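PDB 1Q1L: chorismate synthase from Aquifex aeolicus, which catalyses the last step of chorismate biosynthesis, eliminating phosphate from 5-enolpyruvylshikimate-3-phosphate with reduced FMN as cofactor. Local coordinates for the interface of chains A and B and the interface of chains A and C. Residues are numbered along the deposited sequence; one frame, centred on the assembly and turned at random. Chains: chain A/B/C, Chorismate synthase.

Contact 1: the interface of chains A and B. Residues chain A 67-69, 76, 78, 81; chain B 14-16, 20-21.
B:Glu16 reaches from its loop into chain A and ends between A:Gly69, A:Leu76 and A:Ser78. From CB the chain folds about the CB-CG bond (chi2 63°), and the carboxylate turns to chain A. CG of B:Glu16 lies 3.9 Å from CD1 of A:Leu76. CD of B:Glu16 is 3.7 Å from CD1 of A:Leu76; the two side chains come tip to tip. Beyond CD the oxygens part. OE1 of B:Glu16 accepts a fairly straight hydrogen bond from the backbone N of A:Gly69 at 3.0 Å, on its syn side but 30° out of the carboxylate plane. OE2 of B:Glu16 accepts a hydrogen bond from the hydroxyl OG of A:Ser78 at 2.8 Å, which comes from above that plane. With a bond at each oxygen, the carboxylate is probably restrained from turning. An alanine here would probably leave A:Gly69 N and A:Ser78 OG without their acceptors and open a gap beside A:Leu76.

Next to it, CB of A:Ser68 packs on CA of B:Gly15 at 3.6 Å. CB of B:Ala14 touches CB of A:Ala81 at 3.9 Å. Further along, two waters bridge the carbonyl O of A:Leu67 to chain B. One reaches B:Glu16 N and B:Gly21 O, the other B:Lys20 N. The site joins two subunits of the homotetramer through the end of strand 64-68 and the loops beside it, with a twin across the two-fold axis.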
ATOM      1  N   LEU A  67       1.466  25.473   1.734  1.00 36.19           N
ATOM      2  CA  LEU A  67       2.461  25.467   2.802  1.00 36.59           C
ATOM      3  C   LEU A  67       3.825  24.911   2.396  1.00 37.02           C
ATOM      4  O   LEU A  67       4.807  25.073   3.123  1.00 37.60           O
ATOM      5  CB  LEU A  67       1.936  24.661   3.990  1.00 36.15           C
ATOM      6  CG  LEU A  67       0.591  25.080   4.588  1.00 39.13           C
ATOM      7  CD1 LEU A  67       0.181  24.064   5.644  1.00 38.42           C
ATOM      8  CD2 LEU A  67       0.691  26.477   5.189  1.00 40.49           C
ATOM      9  N   SER A  68       3.888  24.244   1.251  1.00 34.34           N
ATOM     10  CA  SER A  68       5.142  23.668   0.796  1.00 34.86           C
ATOM     11  C   SER A  68       4.988  23.044  -0.574  1.00 33.17           C
ATOM     12  O   SER A  68       3.879  22.942  -1.095  1.00 33.62           O
ATOM     13  CB  SER A  68       5.610  22.581   1.763  1.00 37.90           C
ATOM     14  OG  SER A  68       4.810  21.415   1.634  1.00 39.31           O
ATOM     15  N   GLY A  69       6.116  22.626  -1.145  1.00 32.47           N
ATOM     16  CA  GLY A  69       6.114  21.975  -2.442  1.00 31.05           C
ATOM     17  C   GLY A  69       6.125  22.878  -3.656  1.00 30.85           C
ATOM     18  O   GLY A  69       6.212  22.395  -4.782  1.00 29.73           O
ATOM     19  N   LEU A  76       8.254  21.804  -6.656  1.00 30.94           N
ATOM     20  CA  LEU A  76       9.639  21.414  -6.408  1.00 30.11           C
ATOM     21  C   LEU A  76       9.809  19.918  -6.617  1.00 31.59           C
ATOM     22  O   LEU A  76      10.889  19.446  -6.983  1.00 30.02           O
ATOM     23  CB  LEU A  76      10.020  21.772  -4.973  1.00 30.86           C
ATOM     24  CG  LEU A  76      10.020  23.269  -4.641  1.00 31.62           C
ATOM     25  CD1 LEU A  76      10.087  23.476  -3.137  1.00 31.95           C
ATOM     26  CD2 LEU A  76      11.195  23.934  -5.335  1.00 30.07           C
ATOM     27  N   SER A  78       8.679  18.001  -4.127  1.00 31.23           N
ATOM     28  CA  SER A  78       8.514  17.574  -2.742  1.00 33.29           C
ATOM     29  C   SER A  78       7.015  17.565  -2.435  1.00 32.10           C
ATOM     30  O   SER A  78       6.214  18.050  -3.232  1.00 33.78           O
ATOM     31  CB  SER A  78       9.249  18.536  -1.806  1.00 31.49           C
ATOM     32  OG  SER A  78       8.820  19.866  -2.024  1.00 32.70           O
ATOM     33  N   ALA A  81       1.698  20.625   0.612  1.00 29.58           N
ATOM     34  CA  ALA A  81       0.801  20.725   1.753  1.00 30.76           C
ATOM     35  C   ALA A  81      -0.094  21.945   1.594  1.00 31.61           C
ATOM     36  O   ALA A  81       0.372  23.029   1.244  1.00 30.31           O
ATOM     37  CB  ALA A  81       1.607  20.822   3.057  1.00 28.36           C
TER
ATOM     38  N   ALA B  14       5.664  17.127   5.233  1.00 29.48           N
ATOM     39  CA  ALA B  14       5.919  18.026   4.126  1.00 29.97           C
ATOM     40  C   ALA B  14       6.568  19.262   4.708  1.00 30.18           C
ATOM     41  O   ALA B  14       6.538  19.467   5.921  1.00 29.59           O
ATOM     42  CB  ALA B  14       4.614  18.399   3.442  1.00 27.09           C
ATOM     43  N   GLY B  15       7.158  20.074   3.842  1.00 31.69           N
ATOM     44  CA  GLY B  15       7.789  21.291   4.304  1.00 33.12           C
ATOM     45  C   GLY B  15       9.230  21.424   3.873  1.00 33.53           C
ATOM     46  O   GLY B  15       9.958  20.437   3.786  1.00 32.98           O
ATOM     47  N   GLU B  16       9.629  22.658   3.593  1.00 33.90           N
ATOM     48  CA  GLU B  16      10.990  22.963   3.192  1.00 36.30           C
ATOM     49  C   GLU B  16      11.708  23.557   4.396  1.00 37.27           C
ATOM     50  O   GLU B  16      11.091  24.203   5.246  1.00 35.20           O
ATOM     51  CB  GLU B  16      11.005  23.960   2.031  1.00 34.61           C
ATOM     52  CG  GLU B  16      10.813  23.334   0.650  1.00 39.67           C
ATOM     53  CD  GLU B  16       9.452  22.660   0.465  1.00 41.69           C
ATOM     54  OE1 GLU B  16       8.415  23.344   0.614  1.00 39.61           O
ATOM     55  OE2 GLU B  16       9.426  21.444   0.160  1.00 39.88           O
ATOM     56  N   LYS B  20       7.553  28.104   4.998  1.00 40.59           N
ATOM     57  CA  LYS B  20       6.682  28.589   6.062  1.00 40.36           C
ATOM     58  C   LYS B  20       6.686  27.714   7.314  1.00 39.03           C
ATOM     59  O   LYS B  20       6.475  28.203   8.424  1.00 39.65           O
ATOM     60  CB  LYS B  20       5.253  28.704   5.548  1.00 40.00           C
ATOM     61  CG  LYS B  20       5.119  29.565   4.316  1.00 43.51           C
ATOM     62  CD  LYS B  20       3.676  29.629   3.890  1.00 41.73           C
ATOM     63  CE  LYS B  20       3.497  30.517   2.688  1.00 43.52           C
ATOM     64  NZ  LYS B  20       2.053  30.624   2.370  1.00 44.81           N
ATOM     65  N   GLY B  21       6.917  26.420   7.136  1.00 36.94           N
ATOM     66  CA  GLY B  21       6.924  25.525   8.274  1.00 35.84           C
ATOM     67  C   GLY B  21       6.853  24.077   7.836  1.00 33.95           C
ATOM     68  O   GLY B  21       6.874  23.782   6.644  1.00 33.26           O
TER
HETATM   69  O   HOH W   1       7.754  24.614   4.048  1.00 41.81           O
HETATM   70  O   HOH W   2       6.774  27.298   2.509  1.00 42.35           O

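Contact 2: the interface of chains A and C. Residues chain A 122-123, 126-128; chain C 297, 394, 397-398, 401.
C:Phe401 carries its CG anti to the backbone N (chi1 -161°), which slides the ring between A:Ile123 and A:Arg128. C:His397 also has CG anti to its N (chi1 166°), and its imidazole points from helix 384-399 at the backbone of A:Ile123. C:Phe401 is the last residue of the chain, so the C-terminus itself contributes much of chain C's surface in this patch.

The phenyl ring is covered on both faces. CG1 of A:Ile123 sits over one face in a CH-pi contact, 3.7 Å from the centroid of the C:Phe401 ring and offset toward the rim. The guanidinium of A:Arg128 lies over the opposite face, nearly parallel to the ring. CZ of A:Arg128 is 3.5 Å from CE1 of C:Phe401, near the rim of the ring. This places a probably positive group against the rim of that face. At the ring tip, CZ of C:Phe401 approaches the carbonyl O of A:Gly122 at 3.3 Å.

A:Ile123 also packs with its other branch. CG2 of A:Ile123 meets CG2 of C:Val398 at 3.7 Å, where the two side chains cross at about a right angle. CD1 turns toward CG1 of C:Val398 and the C:Phe401 ring. The isoleucine is thus wedged between the helix and the tail.

C:His397 adds a hydrogen bond: NE2 of C:His397 donates to the carbonyl O of A:Ile123 at 3.0 Å, and the oxygen lies close to the imidazole plane. The donor is tilted out of the carbonyl plane. The bond helps to join helix 384-399 to the loop of chain A, at an interface between two subunits of the homotetramer. Beside it, the side-chain amide oxygen OD1 of A:Asn126 meets the same imidazole at its edge, 3.3 Å from CE1 of C:His397.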
ATOM      1  N   GLY A 122     -20.238   6.618  15.760  1.00 67.30           N
ATOM      2  CA  GLY A 122     -20.220   6.868  17.191  1.00 66.55           C
ATOM      3  C   GLY A 122     -19.935   5.580  17.940  1.00 65.98           C
ATOM      4  O   GLY A 122     -19.222   5.580  18.944  1.00 65.35           O
ATOM      5  N   ILE A 123     -20.499   4.480  17.445  1.00 65.57           N
ATOM      6  CA  ILE A 123     -20.297   3.166  18.048  1.00 65.97           C
ATOM      7  C   ILE A 123     -18.871   2.703  17.754  1.00 65.97           C
ATOM      8  O   ILE A 123     -18.125   2.325  18.661  1.00 65.16           O
ATOM      9  CB  ILE A 123     -21.285   2.118  17.465  1.00 66.29           C
ATOM     10  CG1 ILE A 123     -22.724   2.499  17.819  1.00 66.43           C
ATOM     11  CG2 ILE A 123     -20.954   0.727  18.001  1.00 66.23           C
ATOM     12  CD1 ILE A 123     -23.769   1.543  17.271  1.00 65.31           C
ATOM     13  N   ASN A 126     -16.510   4.736  19.571  1.00 67.91           N
ATOM     14  CA  ASN A 126     -16.994   4.949  20.931  1.00 68.88           C
ATOM     15  C   ASN A 126     -17.067   6.441  21.264  1.00 69.68           C
ATOM     16  O   ASN A 126     -16.376   6.928  22.158  1.00 69.61           O
ATOM     17  CB  ASN A 126     -16.081   4.231  21.931  1.00 67.69           C
ATOM     18  CG  ASN A 126     -16.621   4.273  23.346  1.00 67.78           C
ATOM     19  OD1 ASN A 126     -17.765   3.889  23.596  1.00 67.66           O
ATOM     20  ND2 ASN A 126     -15.798   4.732  24.283  1.00 65.92           N
ATOM     21  N   GLN A 127     -17.911   7.158  20.529  1.00 70.85           N
ATOM     22  CA  GLN A 127     -18.087   8.591  20.736  1.00 71.86           C
ATOM     23  C   GLN A 127     -19.549   8.898  21.048  1.00 73.61           C
ATOM     24  O   GLN A 127     -20.364   9.060  20.138  1.00 72.95           O
ATOM     25  CB  GLN A 127     -17.653   9.361  19.482  1.00 70.67           C
ATOM     26  CG  GLN A 127     -16.203   9.129  19.081  1.00 69.02           C
ATOM     27  CD  GLN A 127     -15.224   9.557  20.161  1.00 68.38           C
ATOM     28  OE1 GLN A 127     -15.101  10.743  20.471  1.00 66.21           O
ATOM     29  NE2 GLN A 127     -14.527   8.587  20.745  1.00 67.10           N
ATOM     30  N   ARG A 128     -19.873   8.971  22.337  1.00 75.59           N
ATOM     31  CA  ARG A 128     -21.239   9.261  22.773  1.00 77.75           C
ATOM     32  C   ARG A 128     -21.753  10.503  22.053  1.00 78.48           C
ATOM     33  O   ARG A 128     -22.916  10.568  21.651  1.00 78.88           O
ATOM     34  CB  ARG A 128     -21.271   9.485  24.289  1.00 78.48           C
ATOM     35  CG  ARG A 128     -20.589   8.382  25.082  1.00 79.70           C
ATOM     36  CD  ARG A 128     -21.234   7.029  24.825  1.00 81.21           C
ATOM     37  NE  ARG A 128     -20.352   5.926  25.198  1.00 82.53           N
ATOM     38  CZ  ARG A 128     -20.676   4.641  25.087  1.00 83.59           C
ATOM     39  NH1 ARG A 128     -21.866   4.292  24.616  1.00 84.19           N
ATOM     40  NH2 ARG A 128     -19.805   3.703  25.436  1.00 83.23           N
TER
ATOM     41  N   TYR C 297     -29.442  -1.213  18.283  1.00 46.33           N
ATOM     42  CA  TYR C 297     -29.844  -0.342  17.180  1.00 44.48           C
ATOM     43  C   TYR C 297     -30.094  -1.078  15.875  1.00 42.54           C
ATOM     44  O   TYR C 297     -29.456  -2.087  15.581  1.00 43.15           O
ATOM     45  CB  TYR C 297     -28.785   0.728  16.937  1.00 43.35           C
ATOM     46  CG  TYR C 297     -28.756   1.808  17.983  1.00 44.31           C
ATOM     47  CD1 TYR C 297     -29.767   2.765  18.050  1.00 44.53           C
ATOM     48  CD2 TYR C 297     -27.714   1.880  18.906  1.00 43.81           C
ATOM     49  CE1 TYR C 297     -29.739   3.774  19.012  1.00 46.28           C
ATOM     50  CE2 TYR C 297     -27.676   2.881  19.872  1.00 45.31           C
ATOM     51  CZ  TYR C 297     -28.688   3.824  19.920  1.00 47.08           C
ATOM     52  OH  TYR C 297     -28.645   4.822  20.871  1.00 48.92           O
ATOM     53  N   TYR C 394     -16.997  -6.728  20.704  1.00 44.59           N
ATOM     54  CA  TYR C 394     -17.398  -5.614  19.864  1.00 44.62           C
ATOM     55  C   TYR C 394     -18.913  -5.588  19.681  1.00 45.98           C
ATOM     56  O   TYR C 394     -19.544  -4.534  19.782  1.00 44.11           O
ATOM     57  CB  TYR C 394     -16.721  -5.697  18.495  1.00 44.13           C
ATOM     58  CG  TYR C 394     -17.143  -4.578  17.580  1.00 42.27           C
ATOM     59  CD1 TYR C 394     -17.920  -4.825  16.450  1.00 42.18           C
ATOM     60  CD2 TYR C 394     -16.814  -3.258  17.878  1.00 43.81           C
ATOM     61  CE1 TYR C 394     -18.361  -3.780  15.641  1.00 44.42           C
ATOM     62  CE2 TYR C 394     -17.248  -2.211  17.081  1.00 45.30           C
ATOM     63  CZ  TYR C 394     -18.020  -2.476  15.967  1.00 44.65           C
ATOM     64  OH  TYR C 394     -18.439  -1.428  15.184  1.00 48.28           O
ATOM     65  N   HIS C 397     -20.648  -4.470  22.637  1.00 55.60           N
ATOM     66  CA  HIS C 397     -20.391  -3.038  22.716  1.00 54.78           C
ATOM     67  C   HIS C 397     -21.371  -2.287  21.818  1.00 55.89           C
ATOM     68  O   HIS C 397     -21.846  -1.203  22.161  1.00 54.56           O
ATOM     69  CB  HIS C 397     -18.957  -2.751  22.269  1.00 53.40           C
ATOM     70  CG  HIS C 397     -18.688  -1.308  21.986  1.00 53.27           C
ATOM     71  ND1 HIS C 397     -18.682  -0.345  22.972  1.00 53.67           N
ATOM     72  CD2 HIS C 397     -18.432  -0.660  20.826  1.00 54.31           C
ATOM     73  CE1 HIS C 397     -18.433   0.834  22.430  1.00 54.67           C
ATOM     74  NE2 HIS C 397     -18.278   0.671  21.128  1.00 55.13           N
ATOM     75  N   VAL C 398     -21.663  -2.871  20.662  1.00 57.46           N
ATOM     76  CA  VAL C 398     -22.585  -2.267  19.710  1.00 60.18           C
ATOM     77  C   VAL C 398     -23.995  -2.215  20.295  1.00 62.06           C
ATOM     78  O   VAL C 398     -24.614  -1.154  20.351  1.00 62.24           O
ATOM     79  CB  VAL C 398     -22.613  -3.064  18.388  1.00 59.84           C
ATOM     80  CG1 VAL C 398     -23.727  -2.549  17.487  1.00 61.12           C
ATOM     81  CG2 VAL C 398     -21.270  -2.941  17.686  1.00 58.92           C
ATOM     82  N   PHE C 401     -24.617  -0.024  23.280  1.00 73.79           N
ATOM     83  CA  PHE C 401     -24.331   1.381  23.017  1.00 75.10           C
ATOM     84  C   PHE C 401     -25.562   2.247  23.273  1.00 75.80           C
ATOM     85  O   PHE C 401     -25.437   3.226  24.039  1.00 76.27           O
ATOM     86  CB  PHE C 401     -23.858   1.579  21.573  1.00 75.46           C
ATOM     87  CG  PHE C 401     -23.135   2.879  21.349  1.00 75.18           C
ATOM     88  CD1 PHE C 401     -21.844   3.062  21.837  1.00 75.06           C
ATOM     89  CD2 PHE C 401     -23.748   3.926  20.668  1.00 74.94           C
ATOM     90  CE1 PHE C 401     -21.172   4.268  21.652  1.00 74.89           C
ATOM     91  CE2 PHE C 401     -23.088   5.136  20.477  1.00 74.77           C
ATOM     92  CZ  PHE C 401     -21.795   5.308  20.970  1.00 75.21           C
ATOM     93  OXT PHE C 401     -26.632   1.941  22.701  1.00 75.57           O
TER

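Contact 1 and contact 2 lie about 39 Å apart, measured between the centres of their C-alpha atoms. They share chain A but no residue. Contact 1 uses its strands 64-68 and 80-85 and nearby loops. Contact 2 uses the loop at 122-128. The partners differ too: chain B offers the ends of strands 10-14 and 21-27 and the loop between them, while chain C offers helix 384-399 and the C-terminus. Contact 1 is mainly polar and hydrated, contact 2 mainly apolar. Each interface is two-fold symmetric. Two separate interfaces let each subunit hold two neighbours, in keeping with the homotetramer.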